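Local coordinates for protein 2-hydroxyhepta-2,4-diene-1,7-dioate isomerase (Mycobacterium abscessus, PDB 3RR6) that is of unknown function but belongs to the fumarylacetoacetate hydrolase family and is probably a metal-binding isomerase or hydrolase, at residues 88-93 against 160-165; 154-159 against 164-169. All coordinates share one frame; numbering follows the deposited sequence.

Contact 1: 88-93 against 160-165. With EDO (1,2-ethanediol), chain E.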
# COMPACT_ATOMS: atom_id res chain seq x y z
N SER A 88 -10.16 12.63 -14.87
CA SER A 88 -8.99 11.80 -15.17
C SER A 88 -8.15 11.61 -13.92
O SER A 88 -8.18 12.44 -13.01
CB SER A 88 -8.16 12.40 -16.31
OG SER A 88 -7.96 13.78 -16.14
N PRO A 89 -7.39 10.50 -13.86
CA PRO A 89 -6.54 10.26 -12.69
C PRO A 89 -5.53 11.38 -12.41
O PRO A 89 -5.00 11.98 -13.35
CB PRO A 89 -5.79 8.98 -13.06
CG PRO A 89 -6.70 8.29 -14.01
CD PRO A 89 -7.31 9.38 -14.81
N VAL A 90 -5.28 11.63 -11.12
CA VAL A 90 -4.23 12.52 -10.69
C VAL A 90 -3.22 11.67 -9.93
O VAL A 90 -3.56 11.09 -8.90
CB VAL A 90 -4.77 13.62 -9.75
CG1 VAL A 90 -3.64 14.45 -9.18
CG2 VAL A 90 -5.75 14.51 -10.48
N ILE A 91 -2.00 11.56 -10.45
CA ILE A 91 -1.00 10.69 -9.80
C ILE A 91 0.13 11.50 -9.20
O ILE A 91 0.37 12.63 -9.59
CB ILE A 91 -0.44 9.62 -10.77
CG1 ILE A 91 0.32 10.28 -11.94
CG2 ILE A 91 -1.58 8.74 -11.28
CD1 ILE A 91 1.10 9.29 -12.82
N PHE A 92 0.81 10.89 -8.24
CA PHE A 92 2.03 11.48 -7.68
C PHE A 92 2.93 10.36 -7.22
O PHE A 92 2.53 9.19 -7.25
CB PHE A 92 1.70 12.43 -6.53
CG PHE A 92 0.68 11.90 -5.59
CD1 PHE A 92 -0.67 12.10 -5.85
CD2 PHE A 92 1.05 11.17 -4.48
CE1 PHE A 92 -1.63 11.59 -5.01
CE2 PHE A 92 0.08 10.66 -3.62
CZ PHE A 92 -1.26 10.87 -3.90
N ILE A 93 4.16 10.71 -6.87
CA ILE A 93 5.15 9.72 -6.46
C ILE A 93 5.58 9.95 -5.02
O ILE A 93 5.80 11.09 -4.60
CB ILE A 93 6.38 9.73 -7.37
CG1 ILE A 93 6.01 9.13 -8.73
CG2 ILE A 93 7.54 8.94 -6.76
CD1 ILE A 93 7.02 9.42 -9.82
N GLY A 160 1.70 23.55 -2.84
CA GLY A 160 0.85 23.24 -4.00
C GLY A 160 1.06 21.81 -4.45
O GLY A 160 0.13 20.98 -4.47
N GLN A 161 2.30 21.50 -4.83
CA GLN A 161 2.71 20.14 -5.11
C GLN A 161 2.66 19.33 -3.82
O GLN A 161 2.91 19.85 -2.73
CB GLN A 161 4.13 20.13 -5.70
CG GLN A 161 4.21 20.77 -7.08
CD GLN A 161 3.23 20.16 -8.06
OE1 GLN A 161 3.35 18.99 -8.42
NE2 GLN A 161 2.24 20.95 -8.47
N TRP A 162 2.31 18.05 -3.93
CA TRP A 162 2.16 17.21 -2.76
C TRP A 162 3.39 16.39 -2.42
O TRP A 162 3.35 15.63 -1.46
CB TRP A 162 0.98 16.24 -2.93
CG TRP A 162 -0.32 16.90 -3.19
CD1 TRP A 162 -0.70 18.16 -2.83
CD2 TRP A 162 -1.43 16.33 -3.89
NE1 TRP A 162 -1.98 18.41 -3.25
CE2 TRP A 162 -2.45 17.30 -3.91
CE3 TRP A 162 -1.66 15.10 -4.51
CZ2 TRP A 162 -3.69 17.08 -4.54
CZ3 TRP A 162 -2.89 14.87 -5.13
CH2 TRP A 162 -3.88 15.86 -5.13
N THR A 163 4.47 16.52 -3.19
CA THR A 163 5.64 15.66 -3.02
C THR A 163 6.24 15.74 -1.63
O THR A 163 6.47 14.71 -1.00
CB THR A 163 6.74 15.94 -4.05
OG1 THR A 163 6.24 15.68 -5.37
CG2 THR A 163 7.95 15.03 -3.81
N ARG A 164 6.51 16.95 -1.14
CA ARG A 164 7.06 17.04 0.21
C ARG A 164 6.09 16.48 1.24
O ARG A 164 6.47 15.67 2.10
CB ARG A 164 7.45 18.48 0.59
CG ARG A 164 7.77 18.64 2.08
CD ARG A 164 8.39 19.97 2.42
NE ARG A 164 7.46 21.08 2.33
CZ ARG A 164 7.21 21.97 3.29
NH1 ARG A 164 7.79 21.88 4.49
NH2 ARG A 164 6.36 22.96 3.06
N ALA A 165 4.83 16.91 1.16
CA ALA A 165 3.80 16.49 2.10
C ALA A 165 3.71 14.98 2.26
O ALA A 165 3.44 14.48 3.36
CB ALA A 165 2.45 17.03 1.65
C1 EDO E . 11.05 19.97 5.52
O1 EDO E . 9.64 19.93 5.68
C2 EDO E . 11.51 21.41 5.47
O2 EDO E . 11.33 22.03 6.76
O HOH W 1 6.12 12.14 -1.96
O HOH W 2 5.53 13.23 -6.12
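Phe-92 of strand 91-94 and Trp-162, in the short link between helices 153-159 and 163-167, form an offset edge-to-face (T-shaped) pair on the surface of the fumarylacetoacetate hydrolase-like domain. The edge of the Trp-162 six-membered ring points toward the face of Phe-92. The ring centroids are 5.3 Å apart and the planes meet at 82°. The edge atoms CE3 and CZ3 of Trp-162 make the contact. Phe-92 CD1 lies 3.4 Å from Trp-162 CE3, near the indole plane, and Phe-92 CE1 lies 3.5 Å from Trp-162 CZ3. In Phe-92, chi1 of 44° sets CG between the backbone N and the carbonyl carbon, and from there the ring presents CD1 and CE1 to the indole edge. Val-90 adds a lighter touch, with its CG1 4.1 Å from Trp-162 CZ3.

Two waters join the backbone of Ile-93 to Thr-163. Water 1 donates to both carbonyl oxygens, at 2.9 Å from Ile-93 O and 2.8 Å from Thr-163 O. Water 2 accepts from Ile-93 N and is hydrogen-bonded to Thr-163 OG1 at 2.7 Å. The rings and the two waters thus join strand 91-94 to the chain leading into helix 163-167.

Strand 91-94 pairs antiparallel with strand 67-70, through Phe-92 and Ala-69. Ile-91 packs on Trp-216 and Val-217 of helix 210-220. Trp-162 also rests on Gln-156 of helix 153-159.

Contact 2: 154-159 against 164-169. With EDO (1,2-ethanediol), chain E.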
# COMPACT_ATOMS: atom_id res chain seq x y z
N ASP A 154 -0.46 20.58 5.90
CA ASP A 154 0.09 21.93 5.93
C ASP A 154 1.14 22.12 4.83
O ASP A 154 1.27 23.20 4.27
CB ASP A 154 0.64 22.32 7.31
CG ASP A 154 1.57 21.28 7.92
OD1 ASP A 154 1.23 20.08 7.93
OD2 ASP A 154 2.63 21.69 8.45
N HIS A 155 1.87 21.06 4.51
CA HIS A 155 2.86 21.15 3.44
C HIS A 155 2.21 21.19 2.07
O HIS A 155 2.72 21.87 1.18
CB HIS A 155 3.87 20.01 3.55
CG HIS A 155 4.69 20.07 4.79
ND1 HIS A 155 5.59 19.09 5.14
CD2 HIS A 155 4.75 21.01 5.77
CE1 HIS A 155 6.16 19.41 6.29
NE2 HIS A 155 5.67 20.58 6.69
N GLN A 156 1.10 20.49 1.90
CA GLN A 156 0.33 20.56 0.65
C GLN A 156 -0.14 22.00 0.40
O GLN A 156 -0.05 22.51 -0.71
CB GLN A 156 -0.88 19.61 0.68
CG GLN A 156 -0.52 18.13 0.77
CD GLN A 156 -1.72 17.18 0.71
OE1 GLN A 156 -2.15 16.67 1.74
NE2 GLN A 156 -2.25 16.95 -0.49
N ARG A 157 -0.64 22.65 1.45
CA ARG A 157 -1.10 24.03 1.34
C ARG A 157 0.04 24.99 1.00
O ARG A 157 -0.13 25.89 0.17
CB ARG A 157 -1.81 24.48 2.61
CG ARG A 157 -3.15 23.80 2.84
CD ARG A 157 -3.96 24.54 3.90
NE ARG A 157 -3.29 24.53 5.20
CZ ARG A 157 -3.41 23.58 6.13
NH1 ARG A 157 -4.19 22.53 5.94
NH2 ARG A 157 -2.75 23.69 7.28
N ALA A 158 1.21 24.80 1.62
CA ALA A 158 2.35 25.68 1.42
C ALA A 158 2.97 25.53 0.02
O ALA A 158 3.37 26.53 -0.59
CB ALA A 158 3.41 25.41 2.48
N ASP A 159 3.03 24.30 -0.47
CA ASP A 159 3.81 23.95 -1.67
C ASP A 159 2.99 23.88 -2.96
O ASP A 159 3.55 24.05 -4.06
CB ASP A 159 4.45 22.58 -1.49
CG ASP A 159 5.45 22.51 -0.36
OD1 ASP A 159 5.78 23.54 0.28
OD2 ASP A 159 5.92 21.39 -0.11
N ARG A 164 6.51 16.95 -1.14
CA ARG A 164 7.06 17.04 0.21
C ARG A 164 6.09 16.48 1.24
O ARG A 164 6.47 15.67 2.10
CB ARG A 164 7.45 18.48 0.59
CG ARG A 164 7.77 18.64 2.08
CD ARG A 164 8.39 19.97 2.42
NE ARG A 164 7.46 21.08 2.33
CZ ARG A 164 7.21 21.97 3.29
NH1 ARG A 164 7.79 21.88 4.49
NH2 ARG A 164 6.36 22.96 3.06
N ALA A 165 4.83 16.91 1.16
CA ALA A 165 3.80 16.49 2.10
C ALA A 165 3.71 14.98 2.26
O ALA A 165 3.44 14.48 3.36
CB ALA A 165 2.45 17.03 1.65
N LYS A 166 3.89 14.27 1.16
CA LYS A 166 3.72 12.82 1.13
C LYS A 166 5.03 12.05 1.14
O LYS A 166 5.03 10.82 1.15
CB LYS A 166 2.90 12.45 -0.10
CG LYS A 166 1.45 12.93 -0.00
CD LYS A 166 0.73 12.66 -1.27
CE LYS A 166 -0.72 13.10 -1.20
NZ LYS A 166 -1.57 12.22 -0.33
N GLY A 167 6.15 12.78 1.18
CA GLY A 167 7.46 12.19 0.93
C GLY A 167 8.42 12.08 2.10
O GLY A 167 9.56 11.64 1.93
N HIS A 168 7.97 12.49 3.28
CA HIS A 168 8.78 12.37 4.49
C HIS A 168 9.09 10.90 4.79
O HIS A 168 8.28 10.01 4.52
CB HIS A 168 8.05 12.99 5.69
CG HIS A 168 7.81 14.46 5.54
ND1 HIS A 168 8.77 15.40 5.84
CD2 HIS A 168 6.71 15.15 5.15
CE1 HIS A 168 8.27 16.61 5.62
NE2 HIS A 168 7.03 16.48 5.20
N ASP A 169 10.28 10.63 5.31
CA ASP A 169 10.60 9.28 5.76
C ASP A 169 9.47 8.81 6.70
O ASP A 169 8.94 9.59 7.50
CB ASP A 169 11.94 9.25 6.51
CG ASP A 169 13.17 9.35 5.61
OD1 ASP A 169 13.07 9.53 4.38
OD2 ASP A 169 14.28 9.23 6.18
C1 EDO E . 11.05 19.97 5.52
O1 EDO E . 9.64 19.93 5.68
C2 EDO E . 11.51 21.41 5.47
O2 EDO E . 11.33 22.03 6.76
O HOH W 3 4.01 19.25 -0.33
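Arg-164 reaches from helix 163-167 to Asp-159 and His-155 of helix 153-159. Its CB lies 3.4 Å from Asp-159 OD2. Its CG is anti to the backbone N (chi1 168°) and passes 3.8 Å from His-155 ND1. Arg-164 CD comes within 3.5 Å of O1 of the 1,2-ethanediol. A bend at chi3 turns the guanidinium toward Asp-159. Arg-164 NE gives an almost straight bond (177°) to the syn lone pair of Asp-159 OD2, at 2.9 Å. NH2 bonds OD1 of the same carboxylate, from somewhat out of its plane, in a side-on salt bridge. Arg-164 CZ sits 3.5 Å from His-155 CG, and the guanidinium lies flat on the imidazole, planes 11° apart. Arg-164 NH1 stands over the ring and donates to the diol O1 at 2.9 Å.

His-155 ND1 and His-168 NE2 share a hydrogen bond of 3.0 Å, while His-155 NE2 bonds Ser-111 O. The salt bridge and bonds at both ring nitrogens should hold the stack in place. Ala-165 CB packs at 3.3 Å on Gln-156 CG. This cation-pi stack joins the two short helices that follow strand 141-152 in the fumarylacetoacetate hydrolase fold, the second carrying Lys-166 toward the probable metal site.

In the fold
Contacts 1 and 2 lie on the same side of the chain's centre, their centres 10 Å apart, and share Arg-164 and Ala-165 of helix 163-167. They also touch directly. Trp-162 CD1 packs 3.1 Å from Gln-156 NE2, and Phe-92 CE2 lies 3.2 Å from Lys-166 CD. Contact 1 ties the helix to strand 91-94; contact 2 ties it to the helix before it. Lys-166 NZ forms a salt bridge with Asp-149 and a long, weak ion pair with Glu-118. These acids probably correspond to metal ligands of the family, so Lys-166 probably points to the active site. The 1,2-ethanediol, probably from the crystallisation liquor, does not mark that end: its O1 is 14.9 Å from Lys-166 NZ.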